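Local coordinates for protein antitoxin VapB2 (Rickettsia felis, PDB 3ZVK) that neutralizes its cognate toxin VapC2, partially inhibiting the toxin's RNase activity, and binds DNA, probably that of their own promoter, in complex with it, at residues N2-F7 and Q13-P18; K26-I31 and I37-L42. All coordinates share one frame; numbering follows the deposited sequence.

Interaction 1 of 2, residues N2-F7 and Q13-P18; sequences NKAKIF and QAVRLP. With nucleotides of chain J.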
loop_
_atom_site.group_PDB
_atom_site.type_symbol
_atom_site.label_atom_id
_atom_site.label_comp_id
_atom_site.label_asym_id
_atom_site.label_seq_id
_atom_site.Cartn_x
_atom_site.Cartn_y
_atom_site.Cartn_z
ATOM N N ASN F 2 19.572 14.843 4.707
ATOM C CA ASN F 2 19.107 13.823 5.643
ATOM C C ASN F 2 20.173 13.059 6.463
ATOM O O ASN F 2 21.235 12.706 5.954
ATOM C CB ASN F 2 18.080 12.929 5.022
ATOM C CG ASN F 2 16.936 12.633 5.949
ATOM O OD1 ASN F 2 16.559 11.480 6.138
ATOM N ND2 ASN F 2 16.338 13.662 6.532
ATOM N N LYS F 3 19.873 12.863 7.762
ATOM C CA LYS F 3 20.717 12.224 8.770
ATOM C C LYS F 3 20.068 10.983 9.383
ATOM O O LYS F 3 18.854 10.925 9.616
ATOM C CB LYS F 3 21.049 13.197 9.926
ATOM C CG LYS F 3 21.735 14.485 9.534
ATOM C CD LYS F 3 21.941 15.394 10.756
ATOM C CE LYS F 3 21.499 16.849 10.592
ATOM N NZ LYS F 3 22.136 17.542 9.427
ATOM N N ALA F 4 20.919 10.026 9.738
ATOM C CA ALA F 4 20.531 8.803 10.401
ATOM C C ALA F 4 21.568 8.512 11.468
ATOM O O ALA F 4 22.770 8.687 11.225
ATOM C CB ALA F 4 20.469 7.664 9.409
ATOM N N LYS F 5 21.095 8.069 12.650
ATOM C CA LYS F 5 21.953 7.749 13.778
ATOM C C LYS F 5 22.496 6.325 13.733
ATOM O O LYS F 5 21.817 5.396 13.278
ATOM C CB LYS F 5 21.270 8.053 15.112
ATOM C CG LYS F 5 21.164 9.548 15.379
ATOM C CD LYS F 5 20.600 9.843 16.774
ATOM C CE LYS F 5 19.953 11.206 16.944
ATOM N NZ LYS F 5 20.807 12.339 16.504
ATOM N N ILE F 6 23.746 6.177 14.178
ATOM C CA ILE F 6 24.441 4.902 14.324
ATOM C C ILE F 6 24.279 4.478 15.794
ATOM O O ILE F 6 24.438 5.303 16.699
ATOM C CB ILE F 6 25.917 4.990 13.859
ATOM C CG1 ILE F 6 25.983 4.981 12.329
ATOM C CG2 ILE F 6 26.754 3.835 14.413
ATOM C CD1 ILE F 6 26.907 5.914 11.802
ATOM N N PHE F 7 23.873 3.217 16.021
ATOM C CA PHE F 7 23.680 2.676 17.366
ATOM C C PHE F 7 24.133 1.222 17.390
ATOM O O PHE F 7 24.466 0.668 16.350
ATOM C CB PHE F 7 22.204 2.849 17.822
ATOM C CG PHE F 7 21.207 2.014 17.059
ATOM C CD1 PHE F 7 20.733 2.428 15.817
ATOM C CD2 PHE F 7 20.765 0.795 17.566
ATOM C CE1 PHE F 7 19.842 1.637 15.092
ATOM C CE2 PHE F 7 19.869 0.006 16.843
ATOM C CZ PHE F 7 19.413 0.434 15.612
ATOM N N GLN F 13 26.986 -3.040 14.794
ATOM C CA GLN F 13 26.671 -1.636 14.604
ATOM C C GLN F 13 25.422 -1.566 13.719
ATOM O O GLN F 13 25.228 -2.421 12.859
ATOM C CB GLN F 13 27.832 -0.960 13.888
ATOM C CG GLN F 13 27.986 0.480 14.281
ATOM C CD GLN F 13 29.034 1.136 13.449
ATOM O OE1 GLN F 13 28.886 1.294 12.230
ATOM N NE2 GLN F 13 30.101 1.546 14.097
ATOM N N ALA F 14 24.573 -0.567 13.918
ATOM C CA ALA F 14 23.365 -0.430 13.093
ATOM C C ALA F 14 23.075 1.022 12.786
ATOM O O ALA F 14 23.524 1.901 13.523
ATOM C CB ALA F 14 22.166 -1.102 13.772
ATOM N N VAL F 15 22.340 1.273 11.686
ATOM C CA VAL F 15 21.918 2.623 11.255
ATOM C C VAL F 15 20.389 2.700 11.351
ATOM O O VAL F 15 19.706 1.847 10.802
ATOM C CB VAL F 15 22.448 2.989 9.839
ATOM C CG1 VAL F 15 21.995 4.371 9.404
ATOM C CG2 VAL F 15 23.958 2.905 9.784
ATOM N N ARG F 16 19.859 3.677 12.087
ATOM C CA ARG F 16 18.413 3.833 12.237
ATOM C C ARG F 16 17.910 4.620 11.037
ATOM O O ARG F 16 18.300 5.773 10.866
ATOM C CB ARG F 16 18.079 4.545 13.547
ATOM C CG ARG F 16 16.717 4.169 14.078
ATOM C CD ARG F 16 16.369 4.934 15.345
ATOM N NE ARG F 16 17.023 4.348 16.510
ATOM C CZ ARG F 16 18.046 4.894 17.159
ATOM N NH1 ARG F 16 18.503 6.090 16.809
ATOM N NH2 ARG F 16 18.608 4.258 18.176
ATOM N N LEU F 17 17.109 3.984 10.174
ATOM C CA LEU F 17 16.629 4.620 8.963
ATOM C C LEU F 17 15.482 5.594 9.188
ATOM O O LEU F 17 14.472 5.195 9.785
ATOM C CB LEU F 17 16.166 3.572 7.924
ATOM C CG LEU F 17 17.155 2.498 7.470
ATOM C CD1 LEU F 17 16.444 1.494 6.593
ATOM C CD2 LEU F 17 18.330 3.091 6.705
ATOM N N PRO F 18 15.542 6.820 8.593
ATOM C CA PRO F 18 14.367 7.717 8.650
ATOM C C PRO F 18 13.196 7.054 7.896
ATOM O O PRO F 18 13.450 6.279 6.964
ATOM C CB PRO F 18 14.857 8.990 7.949
ATOM C CG PRO F 18 16.391 8.892 7.986
ATOM C CD PRO F 18 16.653 7.431 7.825
ATOM P P DT J 19 16.608 9.318 16.004
ATOM O OP1 DT J 19 17.163 10.654 15.708
ATOM O OP2 DT J 19 17.170 8.139 15.286
ATOM O "O5'" DT J 19 16.754 9.097 17.579
ATOM C "C5'" DT J 19 16.250 10.044 18.530
ATOM C "C4'" DT J 19 16.438 9.586 19.968
ATOM O "O4'" DT J 19 15.443 8.601 20.337
ATOM C "C3'" DT J 19 17.790 8.961 20.281
ATOM O "O3'" DT J 19 18.371 9.640 21.369
ATOM C "C2'" DT J 19 17.502 7.500 20.615
ATOM C "C1'" DT J 19 16.073 7.592 21.116
ATOM N N1 DT J 19 15.258 6.353 21.042
ATOM C C2 DT J 19 14.624 5.922 22.201
ATOM O O2 DT J 19 14.774 6.433 23.312
ATOM N N3 DT J 19 13.799 4.827 22.013
ATOM C C4 DT J 19 13.532 4.151 20.832
ATOM O O4 DT J 19 12.824 3.153 20.874
ATOM C C5 DT J 19 14.206 4.657 19.660
ATOM C C7 DT J 19 14.002 3.995 18.333
ATOM C C6 DT J 19 15.028 5.716 19.820
ATOM P P DA J 18 11.335 7.515 12.092
ATOM O OP1 DA J 18 11.892 8.316 10.992
ATOM O OP2 DA J 18 11.469 6.037 12.073
ATOM O "O5'" DA J 18 11.960 7.973 13.468
ATOM C "C5'" DA J 18 12.091 9.298 13.932
ATOM C "C4'" DA J 18 12.732 9.241 15.315
ATOM O "O4'" DA J 18 11.835 8.557 16.237
ATOM C "C3'" DA J 18 14.085 8.517 15.393
ATOM O "O3'" DA J 18 15.046 9.491 15.699
ATOM C "C2'" DA J 18 13.891 7.432 16.468
ATOM C "C1'" DA J 18 12.644 7.914 17.190
ATOM N N9 DA J 18 11.833 6.899 17.856
ATOM C C8 DA J 18 11.109 5.898 17.257
ATOM N N7 DA J 18 10.447 5.153 18.092
ATOM C C5 DA J 18 10.728 5.708 19.337
ATOM C C6 DA J 18 10.271 5.396 20.649
ATOM N N6 DA J 18 9.467 4.364 20.921
ATOM N N1 DA J 18 10.724 6.166 21.669
ATOM C C2 DA J 18 11.580 7.191 21.408
ATOM N N3 DA J 18 12.070 7.593 20.217
ATOM C C4 DA J 18 11.599 6.796 19.214
ATOM P P DA J 20 19.944 9.553 21.651
ATOM O OP1 DA J 20 20.364 10.868 22.176
ATOM O OP2 DA J 20 20.634 9.006 20.451
ATOM O "O5'" DA J 20 20.034 8.462 22.810
ATOM C "C5'" DA J 20 19.290 8.483 24.003
ATOM C "C4'" DA J 20 19.187 7.073 24.549
ATOM O "O4'" DA J 20 18.189 6.285 23.843
ATOM C "C3'" DA J 20 20.470 6.256 24.476
ATOM O "O3'" DA J 20 20.870 5.917 25.780
ATOM C "C2'" DA J 20 20.065 5.021 23.671
ATOM C "C1'" DA J 20 18.577 4.939 23.965
ATOM N N9 DA J 20 17.814 4.067 23.073
ATOM C C8 DA J 20 18.023 3.893 21.731
ATOM N N7 DA J 20 17.202 3.031 21.173
ATOM C C5 DA J 20 16.420 2.588 22.216
ATOM C C6 DA J 20 15.373 1.645 22.269
ATOM N N6 DA J 20 14.953 0.995 21.176
ATOM N N1 DA J 20 14.768 1.415 23.465
ATOM C C2 DA J 20 15.217 2.068 24.551
ATOM N N3 DA J 20 16.211 2.970 24.617
ATOM C C4 DA J 20 16.779 3.202 23.404
#

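Interaction 2 of 2, residues K26-I31 and I37-L42; sequences KEVSVI and IVLQPL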
loop_
_atom_site.group_PDB
_atom_site.type_symbol
_atom_site.label_atom_id
_atom_site.label_comp_id
_atom_site.label_asym_id
_atom_site.label_seq_id
_atom_site.Cartn_x
_atom_site.Cartn_y
_atom_site.Cartn_z
ATOM N N LYS F 26 13.331 -7.549 3.680
ATOM C CA LYS F 26 13.938 -7.827 4.992
ATOM C C LYS F 26 15.460 -7.915 4.908
ATOM O O LYS F 26 16.149 -7.934 5.932
ATOM C CB LYS F 26 13.317 -9.077 5.642
ATOM C CG LYS F 26 11.854 -8.840 6.034
ATOM C CD LYS F 26 11.492 -9.464 7.365
ATOM C CE LYS F 26 10.370 -8.758 8.115
ATOM N NZ LYS F 26 9.034 -8.871 7.466
ATOM N N GLU F 27 15.976 -7.932 3.668
ATOM C CA GLU F 27 17.386 -8.007 3.364
ATOM C C GLU F 27 17.747 -6.994 2.286
ATOM O O GLU F 27 16.937 -6.707 1.405
ATOM C CB GLU F 27 17.749 -9.419 2.895
ATOM C CG GLU F 27 17.971 -10.398 4.033
ATOM C CD GLU F 27 18.532 -11.749 3.631
ATOM O OE1 GLU F 27 17.988 -12.361 2.682
ATOM O OE2 GLU F 27 19.515 -12.198 4.268
ATOM N N VAL F 28 18.974 -6.459 2.352
ATOM C CA VAL F 28 19.502 -5.514 1.374
ATOM C C VAL F 28 20.905 -5.880 0.972
ATOM O O VAL F 28 21.637 -6.499 1.738
ATOM C CB VAL F 28 19.435 -4.025 1.819
ATOM C CG1 VAL F 28 18.011 -3.483 1.797
ATOM C CG2 VAL F 28 20.121 -3.778 3.165
ATOM N N SER F 29 21.293 -5.451 -0.220
ATOM C CA SER F 29 22.636 -5.619 -0.765
ATOM C C SER F 29 23.485 -4.434 -0.237
ATOM O O SER F 29 22.988 -3.314 -0.196
ATOM C CB SER F 29 22.580 -5.614 -2.293
ATOM O OG SER F 29 22.722 -4.324 -2.882
ATOM N N VAL F 30 24.719 -4.670 0.201
ATOM C CA VAL F 30 25.611 -3.600 0.678
ATOM C C VAL F 30 26.835 -3.588 -0.213
ATOM O O VAL F 30 27.546 -4.590 -0.285
ATOM C CB VAL F 30 26.032 -3.701 2.175
ATOM C CG1 VAL F 30 26.793 -2.456 2.623
ATOM C CG2 VAL F 30 24.846 -3.965 3.078
ATOM N N ILE F 31 27.083 -2.459 -0.883
ATOM C CA ILE F 31 28.206 -2.266 -1.805
ATOM C C ILE F 31 28.980 -0.974 -1.462
ATOM O O ILE F 31 28.354 0.055 -1.236
ATOM C CB ILE F 31 27.662 -2.309 -3.274
ATOM C CG1 ILE F 31 27.506 -3.769 -3.731
ATOM C CG2 ILE F 31 28.534 -1.545 -4.277
ATOM C CD1 ILE F 31 26.184 -4.046 -4.319
ATOM N N ILE F 37 28.556 3.660 1.415
ATOM C CA ILE F 37 27.968 2.409 0.940
ATOM C C ILE F 37 26.638 2.621 0.235
ATOM O O ILE F 37 25.891 3.533 0.584
ATOM C CB ILE F 37 27.788 1.378 2.100
ATOM C CG1 ILE F 37 27.004 1.975 3.296
ATOM C CG2 ILE F 37 29.118 0.756 2.536
ATOM C CD1 ILE F 37 26.533 0.985 4.372
ATOM N N VAL F 38 26.305 1.720 -0.688
ATOM C CA VAL F 38 25.008 1.703 -1.356
ATOM C C VAL F 38 24.228 0.517 -0.773
ATOM O O VAL F 38 24.790 -0.582 -0.652
ATOM C CB VAL F 38 25.116 1.588 -2.905
ATOM C CG1 VAL F 38 23.730 1.524 -3.559
ATOM C CG2 VAL F 38 25.909 2.747 -3.484
ATOM N N LEU F 39 22.956 0.755 -0.398
ATOM C CA LEU F 39 22.031 -0.261 0.094
ATOM C C LEU F 39 20.911 -0.339 -0.948
ATOM O O LEU F 39 20.346 0.692 -1.331
ATOM C CB LEU F 39 21.448 0.055 1.503
ATOM C CG LEU F 39 22.351 0.459 2.673
ATOM C CD1 LEU F 39 21.519 0.675 3.888
ATOM C CD2 LEU F 39 23.305 -0.613 3.051
ATOM N N GLN F 40 20.630 -1.544 -1.453
ATOM C CA GLN F 40 19.586 -1.757 -2.464
ATOM C C GLN F 40 18.664 -2.921 -2.068
ATOM O O GLN F 40 19.168 -3.911 -1.537
ATOM C CB GLN F 40 20.186 -1.996 -3.870
ATOM C CG GLN F 40 20.881 -0.789 -4.555
ATOM C CD GLN F 40 20.053 0.469 -4.806
ATOM O OE1 GLN F 40 20.576 1.597 -4.762
ATOM N NE2 GLN F 40 18.762 0.318 -5.123
ATOM N N PRO F 41 17.328 -2.849 -2.320
ATOM C CA PRO F 41 16.446 -3.970 -1.923
ATOM C C PRO F 41 16.850 -5.322 -2.514
ATOM O O PRO F 41 16.981 -5.457 -3.730
ATOM C CB PRO F 41 15.047 -3.525 -2.374
ATOM C CG PRO F 41 15.263 -2.377 -3.299
ATOM C CD PRO F 41 16.554 -1.740 -2.926
ATOM N N LEU F 42 17.100 -6.307 -1.636
ATOM C CA LEU F 42 17.519 -7.651 -2.027
ATOM C C LEU F 42 16.510 -8.743 -1.601
ATOM O O LEU F 42 16.732 -9.446 -0.598
ATOM C CB LEU F 42 18.923 -7.945 -1.487
ATOM C CG LEU F 42 19.654 -9.117 -2.092
ATOM C CD1 LEU F 42 20.568 -8.665 -3.220
ATOM C CD2 LEU F 42 20.442 -9.809 -1.049
#

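Interaction 1 of 2, residues N2-F7 and Q13-P18
F7 and A14 form an antiparallel hydrogen-bonded pair joined by F7 N to A14 O (2.8 Å) and A14 N to F7 O (2.7 Å), and R16 N adds a nearly straight bond to K5 O; the strand axes run at 154°. The F7 ring is the centre of the side-chain contact. Its CG stands between the backbone N and the carbonyl carbon (chi1 68°), which carries the ring over its partner strand. A14 CB packs on one face, 3.9 Å from the ring centroid, while the R16 guanidinium lies on the opposite face with its plane only 13° from that of the ring. R16 CZ is 4.4 Å from the F7 centroid, an off-centre cation-pi stack. Beyond the guanidinium lies the base of DT19 of chain J. R16 NH1 donates to OP2 of DT19 of chain J (2.9 Å), and R16 NE is hydrogen-bonded to N9 OD1 of the second subunit. On the other face of the hairpin, I6 and V15 meet through CG1 and CG2, and A4 CB reaches V15 CG1 (3.6 Å). Strand pairing continues into the second subunit, as expected of the swapped-hairpin AbrB-type dimer. The F7 ring, the DT19 phosphate of chain J and N9 of the second subunit together restrict the guanidinium, so that a single side chain, R16, touches both the dimer interface and the DNA.

Interaction 2 of 2, residues K26-I31 and I37-L42
V30 and L39 meet side by side on one face of the 27-33/36-41 hairpin, with V30 CG2 3.7 Å from L39 CD2. The other V30 branch, CG1, lies anti to the backbone N (chi1 -172°); it turns toward I37, whose CD1 is 3.9 Å from V30 CG1, while staying near L39 CD2. Across the sheet, S29 and Q40 share the face of I31 and V38; here S29 OG rests against Q40 CB (3.6 Å), and S29 CB also meets L42 CD1. Behind these side chains stands a backbone framework of five hydrogen bonds between strands whose axes run at 151°. S29 and Q40 exchange two, with Q40 N using a lone pair of S29 O in the carbonyl plane; I31 and V38 exchange two more, the shorter from V38 N to I31 O (2.7 Å). L42 N closes the series on E27 O at 3.1 Å, tilted 29° from the carbonyl plane. Farther out, F23 packs on V28 and P41, while I6, A4 and F21 of the second subunit reach V28, V30 and I37 respectively. E27 OE2 forms a salt bridge with K5 NZ of that subunit. The chemistry is thus two-sided: V30 and I37, with L39 packed beside V30, meet apolar residues at the dimer interface, whereas the more exposed face is mixed, S29 and Q40 sharing it with the aliphatic side chains of I31 and V38.

How the interactions relate
Both contacts are antiparallel hairpins, following one another along the chain within the SpoVT-AbrB domain, with centres about 15 Å apart and no direct touch. Interaction 1 is the more buried and the one that reaches DNA: its stacked arginine and aromatic ring join strand pairing to the nucleotides. Interaction 2 is partly buried, stays about 6 Å from the nucleic acid at its nearest atom, and relies on aliphatic packing along a longer run of backbone bonds. The second subunit connects them, since residues of one hairpin pack on the other hairpin of the partner chain. Both hairpins therefore build the dimer interface, and interaction 1 also bears the DNA-binding side chains.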